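Local coordinates for sporozoite microneme protein essential for cell traversal (Plasmodium berghei, PDB 4U5A), which is essential for traversal of host cells by the sporozoite and folds as a four-helix bundle, at residues N9-F14 and T81-S86; D19-D24 and N103-K108; D69-S74 and N190-K195. All coordinates share one frame; numbering follows the deposited sequence.

Contact 1: N9-F14 and T81-S86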
ATOM      1  N   ASN A   9       3.318  31.261   8.472  1.00 78.01           N
ATOM      2  CA  ASN A   9       3.155  29.940   9.072  1.00 71.41           C
ATOM      3  C   ASN A   9       2.409  29.016   8.112  1.00 75.27           C
ATOM      4  O   ASN A   9       2.246  27.820   8.369  1.00 86.42           O
ATOM      5  CB  ASN A   9       2.414  30.027  10.408  1.00 76.68           C
ATOM      6  CG  ASN A   9       0.968  30.462  10.250  1.00 81.30           C
ATOM      7  OD1 ASN A   9       0.590  31.073   9.249  1.00 82.47           O
ATOM      8  ND2 ASN A   9       0.146  30.135  11.242  1.00 71.42           N
ATOM      9  N   ILE A  10       1.952  29.593   7.006  1.00 68.27           N
ATOM     10  CA  ILE A  10       1.284  28.849   5.952  1.00 73.25           C
ATOM     11  C   ILE A  10       2.254  27.811   5.389  1.00 62.92           C
ATOM     12  O   ILE A  10       1.895  26.645   5.183  1.00 64.60           O
ATOM     13  CB  ILE A  10       0.804  29.786   4.825  1.00 68.09           C
ATOM     14  CG1 ILE A  10      -0.138  30.863   5.375  1.00 79.28           C
ATOM     15  CG2 ILE A  10       0.163  28.985   3.717  1.00 65.78           C
ATOM     16  CD1 ILE A  10       0.044  32.229   4.733  1.00 74.00           C
ATOM     17  N   ILE A  11       3.490  28.244   5.162  1.00 59.76           N
ATOM     18  CA  ILE A  11       4.544  27.359   4.690  1.00 57.13           C
ATOM     19  C   ILE A  11       4.781  26.232   5.697  1.00 55.13           C
ATOM     20  O   ILE A  11       5.055  25.093   5.316  1.00 59.90           O
ATOM     21  CB  ILE A  11       5.859  28.140   4.463  1.00 61.10           C
ATOM     22  CG1 ILE A  11       5.627  29.305   3.498  1.00 67.03           C
ATOM     23  CG2 ILE A  11       6.948  27.229   3.930  1.00 64.28           C
ATOM     24  CD1 ILE A  11       5.074  28.880   2.154  1.00 64.28           C
ATOM     25  N   GLU A  12       4.643  26.547   6.981  1.00 58.87           N
ATOM     26  CA  GLU A  12       4.782  25.544   8.030  1.00 53.39           C
ATOM     27  C   GLU A  12       3.636  24.537   7.976  1.00 53.46           C
ATOM     28  O   GLU A  12       3.822  23.350   8.261  1.00 48.36           O
ATOM     29  CB  GLU A  12       4.842  26.209   9.399  1.00 42.76           C
ATOM     30  N   GLU A  13       2.456  25.017   7.593  1.00 48.10           N
ATOM     31  CA  GLU A  13       1.270  24.169   7.511  1.00 53.28           C
ATOM     32  C   GLU A  13       1.364  23.209   6.323  1.00 51.46           C
ATOM     33  O   GLU A  13       0.973  22.035   6.417  1.00 46.13           O
ATOM     34  CB  GLU A  13       0.011  25.037   7.412  1.00 68.28           C
ATOM     35  CG  GLU A  13      -0.307  25.805   8.697  1.00 76.16           C
ATOM     36  CD  GLU A  13      -1.392  26.853   8.516  1.00 77.17           C
ATOM     37  OE1 GLU A  13      -1.563  27.348   7.383  1.00 80.64           O
ATOM     38  OE2 GLU A  13      -2.073  27.182   9.511  1.00 93.10           O
ATOM     39  N   PHE A  14       1.902  23.708   5.213  1.00 44.46           N
ATOM     40  CA  PHE A  14       2.157  22.872   4.043  1.00 47.92           C
ATOM     41  C   PHE A  14       3.233  21.837   4.374  1.00 46.15           C
ATOM     42  O   PHE A  14       3.130  20.657   3.994  1.00 42.25           O
ATOM     43  CB  PHE A  14       2.558  23.736   2.845  1.00 43.34           C
ATOM     44  CG  PHE A  14       1.382  24.333   2.118  1.00 51.60           C
ATOM     45  CD1 PHE A  14       1.026  23.881   0.857  1.00 57.65           C
ATOM     46  CD2 PHE A  14       0.622  25.332   2.707  1.00 53.00           C
ATOM     47  CE1 PHE A  14      -0.060  24.424   0.192  1.00 59.11           C
ATOM     48  CE2 PHE A  14      -0.466  25.877   2.049  1.00 53.68           C
ATOM     49  CZ  PHE A  14      -0.808  25.420   0.790  1.00 53.70           C
ATOM     50  N   THR A  81       5.487  28.553  -3.749  1.00 46.81           N
ATOM     51  CA  THR A  81       5.657  29.796  -4.497  1.00 46.42           C
ATOM     52  C   THR A  81       4.316  30.466  -4.804  1.00 63.10           C
ATOM     53  O   THR A  81       4.166  31.678  -4.648  1.00 68.73           O
ATOM     54  CB  THR A  81       6.412  29.542  -5.823  1.00 60.48           C
ATOM     55  OG1 THR A  81       7.624  28.822  -5.562  1.00 80.15           O
ATOM     56  CG2 THR A  81       6.739  30.854  -6.521  1.00 66.24           C
ATOM     57  N   HIS A  82       3.345  29.660  -5.221  1.00 44.74           N
ATOM     58  CA  HIS A  82       2.006  30.144  -5.560  1.00 47.23           C
ATOM     59  C   HIS A  82       1.237  30.623  -4.328  1.00 40.64           C
ATOM     60  O   HIS A  82       0.265  31.370  -4.442  1.00 54.78           O
ATOM     61  CB  HIS A  82       1.203  29.057  -6.275  1.00 58.35           C
ATOM     62  CG  HIS A  82       1.695  28.747  -7.655  1.00 61.92           C
ATOM     63  ND1 HIS A  82       1.205  27.691  -8.399  1.00 67.20           N
ATOM     64  CD2 HIS A  82       2.617  29.355  -8.437  1.00 57.40           C
ATOM     65  CE1 HIS A  82       1.810  27.661  -9.572  1.00 86.94           C
ATOM     66  NE2 HIS A  82       2.674  28.661  -9.621  1.00 79.67           N
ATOM     67  N   VAL A  83       1.678  30.193  -3.152  1.00 48.90           N
ATOM     68  CA  VAL A  83       0.938  30.419  -1.920  1.00 59.75           C
ATOM     69  C   VAL A  83       1.213  31.810  -1.343  1.00 58.53           C
ATOM     70  O   VAL A  83       0.313  32.452  -0.792  1.00 64.20           O
ATOM     71  CB  VAL A  83       1.292  29.329  -0.880  1.00 62.13           C
ATOM     72  CG1 VAL A  83       1.162  29.853   0.533  1.00 64.03           C
ATOM     73  CG2 VAL A  83       0.430  28.092  -1.091  1.00 60.71           C
ATOM     74  N   ILE A  84       2.448  32.280  -1.489  1.00 55.22           N
ATOM     75  CA  ILE A  84       2.850  33.560  -0.913  1.00 63.43           C
ATOM     76  C   ILE A  84       2.097  34.780  -1.466  1.00 72.52           C
ATOM     77  O   ILE A  84       1.670  35.645  -0.700  1.00 74.61           O
ATOM     78  CB  ILE A  84       4.366  33.802  -1.130  1.00 60.68           C
ATOM     79  CG1 ILE A  84       5.134  32.481  -1.112  1.00 65.65           C
ATOM     80  CG2 ILE A  84       4.926  34.731  -0.071  1.00 75.19           C
ATOM     81  CD1 ILE A  84       6.636  32.646  -1.232  1.00 45.66           C
ATOM     82  N   ASN A  85       1.928  34.851  -2.784  1.00 73.85           N
ATOM     83  CA  ASN A  85       1.280  36.015  -3.393  1.00 70.90           C
ATOM     84  C   ASN A  85      -0.172  35.825  -3.834  1.00 70.80           C
ATOM     85  O   ASN A  85      -0.683  36.624  -4.614  1.00 74.21           O
ATOM     86  CB  ASN A  85       2.095  36.485  -4.602  1.00 76.68           C
ATOM     87  CG  ASN A  85       2.200  35.423  -5.688  1.00 75.88           C
ATOM     88  OD1 ASN A  85       2.449  34.251  -5.405  1.00 66.36           O
ATOM     89  ND2 ASN A  85       2.010  35.833  -6.940  1.00 66.75           N
ATOM     90  N   SER A  86      -0.847  34.805  -3.315  1.00 60.79           N
ATOM     91  CA  SER A  86      -2.228  34.529  -3.708  1.00 55.25           C
ATOM     92  C   SER A  86      -3.222  34.870  -2.610  1.00 51.30           C
ATOM     93  O   SER A  86      -2.840  35.086  -1.461  1.00 65.50           O
ATOM     94  CB  SER A  86      -2.386  33.063  -4.112  1.00 62.35           C
ATOM     95  OG  SER A  86      -1.522  32.735  -5.188  1.00 64.43           O
TER
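V83 meets I10, I11 and F14 at one end of the four-helix bundle, where the opening turns of helix 10-39 lie beside the closing turns of helix 59-84. The two helices run antiparallel here, and their nearest CA atoms across the contact, those of I10 and V83, are 8.0 Å apart. The contact is wholly apolar and centres on V83, a buried residue whose two methyl branches serve different partners. CG1 of V83 approaches the CG2 methyl of I10 at 3.4 Å, the two side chains passing one another in opposite directions. That branch of I10 is the one lying opposite its backbone N, while CG1 of I10 stands beside it (chi1 -58°). A turn further along, the F14 ring directs its far end at the other valine branch: CZ lies 3.5 Å from CG2 of V83, and CE1 and CE2 are both 3.9 Å from the same methyl. The methyl therefore meets the end of the ring symmetrically, on an oblique approach. I11 adds a looser touch through CD1, 4.3 Å from V83 CG1. I11 also reaches K80, and F14 packs on I76 and N79, which extends the interface back along helix 59-84. Helix 88-126 also packs on the cluster: I91 touches both I10 and V83, and I98 lies against F14.

Contact 2: D19-D24 and N103-K108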
ATOM      1  N   ASP A  19       4.864  16.252   5.965  1.00 35.21           N
ATOM      2  CA  ASP A  19       5.331  15.400   7.053  1.00 39.76           C
ATOM      3  C   ASP A  19       4.298  14.344   7.467  1.00 47.94           C
ATOM      4  O   ASP A  19       4.644  13.171   7.675  1.00 43.53           O
ATOM      5  CB  ASP A  19       5.726  16.261   8.254  1.00 32.65           C
ATOM      6  CG  ASP A  19       6.946  17.123   7.974  1.00 43.02           C
ATOM      7  OD1 ASP A  19       7.783  16.714   7.144  1.00 52.22           O
ATOM      8  OD2 ASP A  19       7.070  18.209   8.580  1.00 54.20           O
ATOM      9  N   ASP A  20       3.039  14.758   7.581  1.00 39.53           N
ATOM     10  CA  ASP A  20       1.957  13.833   7.905  1.00 38.38           C
ATOM     11  C   ASP A  20       1.837  12.753   6.842  1.00 39.58           C
ATOM     12  O   ASP A  20       1.742  11.559   7.158  1.00 47.03           O
ATOM     13  CB  ASP A  20       0.622  14.570   8.044  1.00 53.50           C
ATOM     14  CG  ASP A  20       0.527  15.376   9.324  1.00 56.48           C
ATOM     15  OD1 ASP A  20       1.506  15.388  10.102  1.00 55.50           O
ATOM     16  OD2 ASP A  20      -0.531  16.000   9.550  1.00 59.58           O
ATOM     17  N   PHE A  21       1.848  13.174   5.579  1.00 44.84           N
ATOM     18  CA  PHE A  21       1.749  12.218   4.484  1.00 37.75           C
ATOM     19  C   PHE A  21       2.895  11.212   4.562  1.00 40.25           C
ATOM     20  O   PHE A  21       2.687  10.010   4.397  1.00 34.81           O
ATOM     21  CB  PHE A  21       1.754  12.932   3.135  1.00 31.60           C
ATOM     22  CG  PHE A  21       1.475  12.024   1.973  1.00 36.19           C
ATOM     23  CD1 PHE A  21       0.198  11.530   1.759  1.00 31.73           C
ATOM     24  CD2 PHE A  21       2.488  11.658   1.098  1.00 33.75           C
ATOM     25  CE1 PHE A  21      -0.071  10.693   0.696  1.00 32.91           C
ATOM     26  CE2 PHE A  21       2.228  10.821   0.026  1.00 34.19           C
ATOM     27  CZ  PHE A  21       0.945  10.337  -0.174  1.00 37.48           C
ATOM     28  N   SER A  22       4.098  11.708   4.835  1.00 38.89           N
ATOM     29  CA  SER A  22       5.265  10.843   4.966  1.00 34.69           C
ATOM     30  C   SER A  22       5.087   9.817   6.085  1.00 42.16           C
ATOM     31  O   SER A  22       5.396   8.634   5.904  1.00 44.68           O
ATOM     32  CB  SER A  22       6.520  11.678   5.224  1.00 33.57           C
ATOM     33  OG  SER A  22       6.906  12.401   4.070  1.00 39.18           O
ATOM     34  N   ASN A  23       4.573  10.267   7.229  1.00 44.25           N
ATOM     35  CA  ASN A  23       4.306   9.368   8.353  1.00 38.38           C
ATOM     36  C   ASN A  23       3.320   8.262   7.986  1.00 47.95           C
ATOM     37  O   ASN A  23       3.576   7.074   8.232  1.00 48.80           O
ATOM     38  CB  ASN A  23       3.765  10.155   9.549  1.00 41.09           C
ATOM     39  CG  ASN A  23       4.811  11.045  10.187  1.00 55.95           C
ATOM     40  OD1 ASN A  23       6.011  10.839  10.011  1.00 60.36           O
ATOM     41  ND2 ASN A  23       4.358  12.050  10.925  1.00 52.68           N
ATOM     42  N   ASP A  24       2.196   8.657   7.390  1.00 33.65           N
ATOM     43  CA  ASP A  24       1.177   7.698   6.973  1.00 41.29           C
ATOM     44  C   ASP A  24       1.744   6.679   5.975  1.00 40.88           C
ATOM     45  O   ASP A  24       1.497   5.471   6.091  1.00 42.61           O
ATOM     46  CB  ASP A  24      -0.026   8.430   6.372  1.00 45.52           C
ATOM     47  CG  ASP A  24      -0.677   9.393   7.356  1.00 54.32           C
ATOM     48  OD1 ASP A  24      -0.524   9.195   8.580  1.00 59.74           O
ATOM     49  OD2 ASP A  24      -1.344  10.348   6.903  1.00 55.48           O
ATOM     50  N   ASN A 103      -5.692  11.859   1.251  1.00 46.48           N
ATOM     51  CA  ASN A 103      -6.664  10.922   1.801  1.00 32.69           C
ATOM     52  C   ASN A 103      -7.095   9.885   0.772  1.00 37.18           C
ATOM     53  O   ASN A 103      -7.286   8.714   1.105  1.00 47.66           O
ATOM     54  CB  ASN A 103      -7.894  11.665   2.322  1.00 30.79           C
ATOM     55  CG  ASN A 103      -7.599  12.491   3.557  1.00 51.30           C
ATOM     56  OD1 ASN A 103      -6.619  12.248   4.262  1.00 53.07           O
ATOM     57  ND2 ASN A 103      -8.445  13.482   3.823  1.00 53.20           N
ATOM     58  N   PHE A 104      -7.234  10.317  -0.479  1.00 24.34           N
ATOM     59  CA  PHE A 104      -7.548   9.410  -1.580  1.00 34.52           C
ATOM     60  C   PHE A 104      -6.488   8.318  -1.691  1.00 46.46           C
ATOM     61  O   PHE A 104      -6.806   7.113  -1.694  1.00 42.55           O
ATOM     62  CB  PHE A 104      -7.670  10.190  -2.891  1.00 28.46           C
ATOM     63  CG  PHE A 104      -7.666   9.328  -4.120  1.00 43.74           C
ATOM     64  CD1 PHE A 104      -8.832   8.725  -4.566  1.00 51.32           C
ATOM     65  CD2 PHE A 104      -6.498   9.141  -4.847  1.00 49.98           C
ATOM     66  CE1 PHE A 104      -8.832   7.934  -5.703  1.00 45.83           C
ATOM     67  CE2 PHE A 104      -6.489   8.354  -5.984  1.00 55.80           C
ATOM     68  CZ  PHE A 104      -7.660   7.749  -6.414  1.00 54.98           C
ATOM     69  N   ILE A 105      -5.229   8.747  -1.768  1.00 37.88           N
ATOM     70  CA  ILE A 105      -4.115   7.808  -1.857  1.00 39.16           C
ATOM     71  C   ILE A 105      -4.137   6.816  -0.693  1.00 37.32           C
ATOM     72  O   ILE A 105      -4.041   5.601  -0.904  1.00 41.15           O
ATOM     73  CB  ILE A 105      -2.752   8.536  -1.877  1.00 37.53           C
ATOM     74  CG1 ILE A 105      -2.654   9.461  -3.093  1.00 32.50           C
ATOM     75  CG2 ILE A 105      -1.616   7.531  -1.911  1.00 30.95           C
ATOM     76  CD1 ILE A 105      -2.735   8.734  -4.429  1.00 32.37           C
ATOM     77  N   LEU A 106      -4.292   7.327   0.525  1.00 33.52           N
ATOM     78  CA  LEU A 106      -4.285   6.464   1.706  1.00 33.23           C
ATOM     79  C   LEU A 106      -5.437   5.456   1.697  1.00 41.28           C
ATOM     80  O   LEU A 106      -5.252   4.295   2.076  1.00 44.81           O
ATOM     81  CB  LEU A 106      -4.324   7.310   2.981  1.00 34.87           C
ATOM     82  CG  LEU A 106      -3.049   8.131   3.214  1.00 39.70           C
ATOM     83  CD1 LEU A 106      -3.160   9.027   4.435  1.00 36.61           C
ATOM     84  CD2 LEU A 106      -1.854   7.203   3.348  1.00 36.62           C
ATOM     85  N   LYS A 107      -6.610   5.882   1.235  1.00 33.10           N
ATOM     86  CA  LYS A 107      -7.755   4.976   1.152  1.00 33.34           C
ATOM     87  C   LYS A 107      -7.484   3.846   0.162  1.00 37.41           C
ATOM     88  O   LYS A 107      -7.729   2.664   0.464  1.00 50.58           O
ATOM     89  CB  LYS A 107      -9.014   5.733   0.757  1.00 28.87           C
ATOM     90  N   LYS A 108      -6.967   4.206  -1.013  1.00 28.35           N
ATOM     91  CA  LYS A 108      -6.667   3.202  -2.030  1.00 27.82           C
ATOM     92  C   LYS A 108      -5.623   2.205  -1.515  1.00 40.46           C
ATOM     93  O   LYS A 108      -5.741   0.986  -1.715  1.00 39.14           O
ATOM     94  CB  LYS A 108      -6.172   3.868  -3.313  1.00 35.57           C
ATOM     95  CG  LYS A 108      -7.153   4.863  -3.921  1.00 45.29           C
ATOM     96  CD  LYS A 108      -8.498   4.232  -4.253  1.00 66.51           C
ATOM     97  CE  LYS A 108      -8.567   3.757  -5.697  1.00 76.97           C
ATOM     98  NZ  LYS A 108      -9.939   3.290  -6.054  1.00 66.41           N
TER
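F21 and D24 face I105 and L106 where helices 10-39 and 88-126 run side by side in the same direction. Their side chains form two separate meetings, one buried and one nearer the surface, and in each the partners cross at about a right angle. In the buried meeting the F21 side chain swings CG to the position opposite its backbone N (chi1 -172°), which carries the ring toward helix 88-126 although its CB does not set off directly for the other helix. The ring arrives with its para carbon leading: CZ is 4.2 Å from CG2 of I105, and that methyl lies at the ring edge, near the ring plane. I105 spends only this short branch on F21, since its longer arm, CG1 and CD1, leads away into the bundle.

D24 and L106 make the outer meeting, at the level where the backbones come closest, with CA atoms 7.7 Å apart. With chi2 at 176°, L106 sends CD1 out in line with its chain, CD2 branching beside it, and both methyls lie 3.7 Å from D24 CB. The fork of the leucine thus faces the CB of the aspartate, and CD1 also comes to 3.3 Å from the carboxylate oxygen OD2. This last approach is a van der Waals contact between an apolar methyl and a polar oxygen at a partly exposed site.

I68 of helix 59-84 touches both F21 and I105, joining the buried meeting to a third helix, and on the same helix R73 makes a salt bridge with D19. I105 also touches L192 of helix 167-197, and K108 meets L188 there.

Contact 3: D69-S74 and N190-K195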
ATOM      1  N   ASP A  69       5.364   9.085  -1.744  1.00 30.03           N
ATOM      2  CA  ASP A  69       5.791   9.991  -0.687  1.00 28.08           C
ATOM      3  C   ASP A  69       6.597  11.150  -1.259  1.00 34.77           C
ATOM      4  O   ASP A  69       6.350  12.307  -0.924  1.00 30.14           O
ATOM      5  CB  ASP A  69       6.616   9.224   0.354  1.00 35.49           C
ATOM      6  CG  ASP A  69       6.938  10.051   1.590  1.00 42.15           C
ATOM      7  OD1 ASP A  69       6.503  11.217   1.680  1.00 57.46           O
ATOM      8  OD2 ASP A  69       7.630   9.520   2.484  1.00 64.75           O
ATOM      9  N   GLY A  70       7.538  10.842  -2.146  1.00 35.26           N
ATOM     10  CA  GLY A  70       8.400  11.868  -2.700  1.00 29.38           C
ATOM     11  C   GLY A  70       7.718  12.778  -3.703  1.00 30.95           C
ATOM     12  O   GLY A  70       8.005  13.976  -3.751  1.00 26.96           O
ATOM     13  N   ILE A  71       6.800  12.218  -4.487  1.00 27.29           N
ATOM     14  CA  ILE A  71       6.061  12.995  -5.478  1.00 24.53           C
ATOM     15  C   ILE A  71       5.196  14.049  -4.797  1.00 35.01           C
ATOM     16  O   ILE A  71       5.132  15.199  -5.245  1.00 38.38           O
ATOM     17  CB  ILE A  71       5.190  12.092  -6.384  1.00 35.38           C
ATOM     18  CG1 ILE A  71       6.067  11.377  -7.416  1.00 39.09           C
ATOM     19  CG2 ILE A  71       4.146  12.907  -7.128  1.00 31.03           C
ATOM     20  CD1 ILE A  71       5.293  10.478  -8.364  1.00 34.59           C
ATOM     21  N   LEU A  72       4.558  13.673  -3.695  1.00 30.30           N
ATOM     22  CA  LEU A  72       3.703  14.618  -2.995  1.00 31.54           C
ATOM     23  C   LEU A  72       4.538  15.703  -2.330  1.00 27.93           C
ATOM     24  O   LEU A  72       4.183  16.878  -2.372  1.00 40.58           O
ATOM     25  CB  LEU A  72       2.858  13.925  -1.932  1.00 35.44           C
ATOM     26  CG  LEU A  72       1.883  14.936  -1.320  1.00 36.19           C
ATOM     27  CD1 LEU A  72       0.486  14.773  -1.916  1.00 26.36           C
ATOM     28  CD2 LEU A  72       1.864  14.914   0.197  1.00 35.03           C
ATOM     29  N   ARG A  73       5.654  15.306  -1.726  1.00 25.66           N
ATOM     30  CA  ARG A  73       6.529  16.255  -1.054  1.00 28.75           C
ATOM     31  C   ARG A  73       7.126  17.229  -2.056  1.00 37.38           C
ATOM     32  O   ARG A  73       7.253  18.419  -1.777  1.00 36.89           O
ATOM     33  CB  ARG A  73       7.645  15.529  -0.301  1.00 22.11           C
ATOM     34  CG  ARG A  73       8.501  16.451   0.556  1.00 35.30           C
ATOM     35  CD  ARG A  73       9.449  15.685   1.468  1.00 41.85           C
ATOM     36  NE  ARG A  73       8.742  15.020   2.560  1.00 46.71           N
ATOM     37  CZ  ARG A  73       8.405  15.611   3.702  1.00 40.18           C
ATOM     38  NH1 ARG A  73       8.698  16.890   3.900  1.00 41.68           N
ATOM     39  NH2 ARG A  73       7.765  14.928   4.642  1.00 37.30           N
ATOM     40  N   SER A  74       7.464  16.724  -3.237  1.00 28.22           N
ATOM     41  CA  SER A  74       8.009  17.571  -4.289  1.00 26.08           C
ATOM     42  C   SER A  74       6.951  18.544  -4.788  1.00 41.50           C
ATOM     43  O   SER A  74       7.258  19.692  -5.105  1.00 46.43           O
ATOM     44  CB  SER A  74       8.540  16.726  -5.451  1.00 35.29           C
ATOM     45  OG  SER A  74       9.854  16.258  -5.197  1.00 49.02           O
ATOM     46  N   ASN A 190       0.134   6.801 -10.966  1.00 36.27           N
ATOM     47  CA  ASN A 190      -0.358   7.520 -12.133  1.00 43.53           C
ATOM     48  C   ASN A 190      -1.564   8.388 -11.773  1.00 46.63           C
ATOM     49  O   ASN A 190      -1.683   9.518 -12.248  1.00 55.08           O
ATOM     50  CB  ASN A 190      -0.716   6.543 -13.255  1.00 40.72           C
ATOM     51  CG  ASN A 190      -1.060   7.246 -14.557  1.00 58.73           C
ATOM     52  OD1 ASN A 190      -0.199   7.856 -15.190  1.00 55.70           O
ATOM     53  ND2 ASN A 190      -2.320   7.154 -14.967  1.00 64.59           N
ATOM     54  N   ASP A 191      -2.450   7.863 -10.930  1.00 47.40           N
ATOM     55  CA  ASP A 191      -3.608   8.626 -10.466  1.00 48.77           C
ATOM     56  C   ASP A 191      -3.180   9.838  -9.642  1.00 40.03           C
ATOM     57  O   ASP A 191      -3.776  10.910  -9.747  1.00 36.83           O
ATOM     58  CB  ASP A 191      -4.549   7.741  -9.640  1.00 48.92           C
ATOM     59  CG  ASP A 191      -5.249   6.685 -10.477  1.00 66.25           C
ATOM     60  OD1 ASP A 191      -5.390   6.885 -11.703  1.00 71.43           O
ATOM     61  OD2 ASP A 191      -5.665   5.654  -9.904  1.00 64.01           O
ATOM     62  N   LEU A 192      -2.142   9.660  -8.831  1.00 42.11           N
ATOM     63  CA  LEU A 192      -1.607  10.739  -8.006  1.00 37.23           C
ATOM     64  C   LEU A 192      -1.035  11.866  -8.864  1.00 37.96           C
ATOM     65  O   LEU A 192      -1.269  13.044  -8.599  1.00 39.52           O
ATOM     66  CB  LEU A 192      -0.530  10.202  -7.062  1.00 32.99           C
ATOM     67  CG  LEU A 192       0.223  11.239  -6.225  1.00 30.45           C
ATOM     68  CD1 LEU A 192      -0.714  11.957  -5.275  1.00 37.34           C
ATOM     69  CD2 LEU A 192       1.348  10.575  -5.453  1.00 30.53           C
ATOM     70  N   GLN A 193      -0.278  11.497  -9.891  1.00 43.44           N
ATOM     71  CA  GLN A 193       0.320  12.483 -10.778  1.00 38.59           C
ATOM     72  C   GLN A 193      -0.736  13.226 -11.584  1.00 48.68           C
ATOM     73  O   GLN A 193      -0.542  14.383 -11.957  1.00 58.31           O
ATOM     74  CB  GLN A 193       1.337  11.821 -11.709  1.00 34.99           C
ATOM     75  CG  GLN A 193       2.686  11.572 -11.049  1.00 44.50           C
ATOM     76  CD  GLN A 193       3.660  10.854 -11.957  1.00 45.54           C
ATOM     77  OE1 GLN A 193       3.266  10.062 -12.811  1.00 72.00           O
ATOM     78  NE2 GLN A 193       4.942  11.146 -11.788  1.00 31.94           N
ATOM     79  N   ILE A 194      -1.858  12.563 -11.839  1.00 33.33           N
ATOM     80  CA  ILE A 194      -2.958  13.186 -12.562  1.00 35.61           C
ATOM     81  C   ILE A 194      -3.711  14.167 -11.662  1.00 49.62           C
ATOM     82  O   ILE A 194      -3.979  15.303 -12.057  1.00 53.90           O
ATOM     83  CB  ILE A 194      -3.931  12.129 -13.121  1.00 45.43           C
ATOM     84  CG1 ILE A 194      -3.277  11.383 -14.288  1.00 52.39           C
ATOM     85  CG2 ILE A 194      -5.224  12.775 -13.588  1.00 39.92           C
ATOM     86  CD1 ILE A 194      -4.125  10.266 -14.862  1.00 53.97           C
ATOM     87  N   LYS A 195      -4.038  13.735 -10.448  1.00 40.10           N
ATOM     88  CA  LYS A 195      -4.799  14.572  -9.527  1.00 42.67           C
ATOM     89  C   LYS A 195      -4.008  15.796  -9.076  1.00 42.10           C
ATOM     90  O   LYS A 195      -4.584  16.860  -8.856  1.00 48.50           O
ATOM     91  CB  LYS A 195      -5.244  13.762  -8.307  1.00 35.43           C
ATOM     92  CG  LYS A 195      -6.436  12.867  -8.573  1.00 38.93           C
ATOM     93  CD  LYS A 195      -6.949  12.198  -7.308  1.00 46.79           C
ATOM     94  CE  LYS A 195      -8.279  11.510  -7.575  1.00 50.37           C
ATOM     95  NZ  LYS A 195      -8.175  10.547  -8.708  1.00 65.02           N
TER
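I71 has the largest surface buried by this contact, and it reaches from helix 59-84 to L192 and Q193 of helix 167-197, which runs parallel to it here. The CA atoms of I71 and Q193, 7.8 Å apart, mark the closest backbone approach. The isoleucine divides its work between its two arms. Its short branch, CG2, lies 4.0 Å from CD2 of L192, and the two side chains slide past each other in opposite directions. L192 is buried and points its CB at the facing helix; its CG stands opposite the backbone N (chi1 174°), from where CD2 meets the isoleucine.

The longer arm of I71, stretched out through CG1 (chi2 -179°), carries CD1 to the more exposed Q193. The glutamine comes across it at about a right angle. Its chain is extended beyond CG, and CD1 of I71 lies alongside it, nearest to NE2 of Q193 at 3.5 Å and close to its CG and CD as well. Q193 thereby covers the outer side of the contact with a mixed surface, methylene and amide together, against which the methyl rests by van der Waals contact.

I189 and L196, about a turn to either side of L192 and Q193 along helix 167-197, also touch I71. Helix 88-126 lies next to the buried flank, where V101 and I105 pack on L192, while L72, next to I71 in sequence, packs on C102 of that helix.

Overall arrangement
All three contacts belong to one four-helix bundle and share its helices: contacts 1 and 2 both use helix 10-39, contacts 1 and 3 both use helix 59-84. Contact 1 lies at one end, its centre about 20 Å from that of contact 2 and about 19 Å from that of contact 3, touching neither. Contacts 2 and 3 are neighbours, with centres about 11 Å apart. S22 OG probably hydrogen-bonds to both D69 OD1 and R73 NH2, each at 2.7 Å, F21 packs on L72, and K195 makes a cation-pi interaction with the F104 ring. Between them, contacts 2 and 3 involve all four long helices, 10-39, 59-84, 88-126 and 167-197.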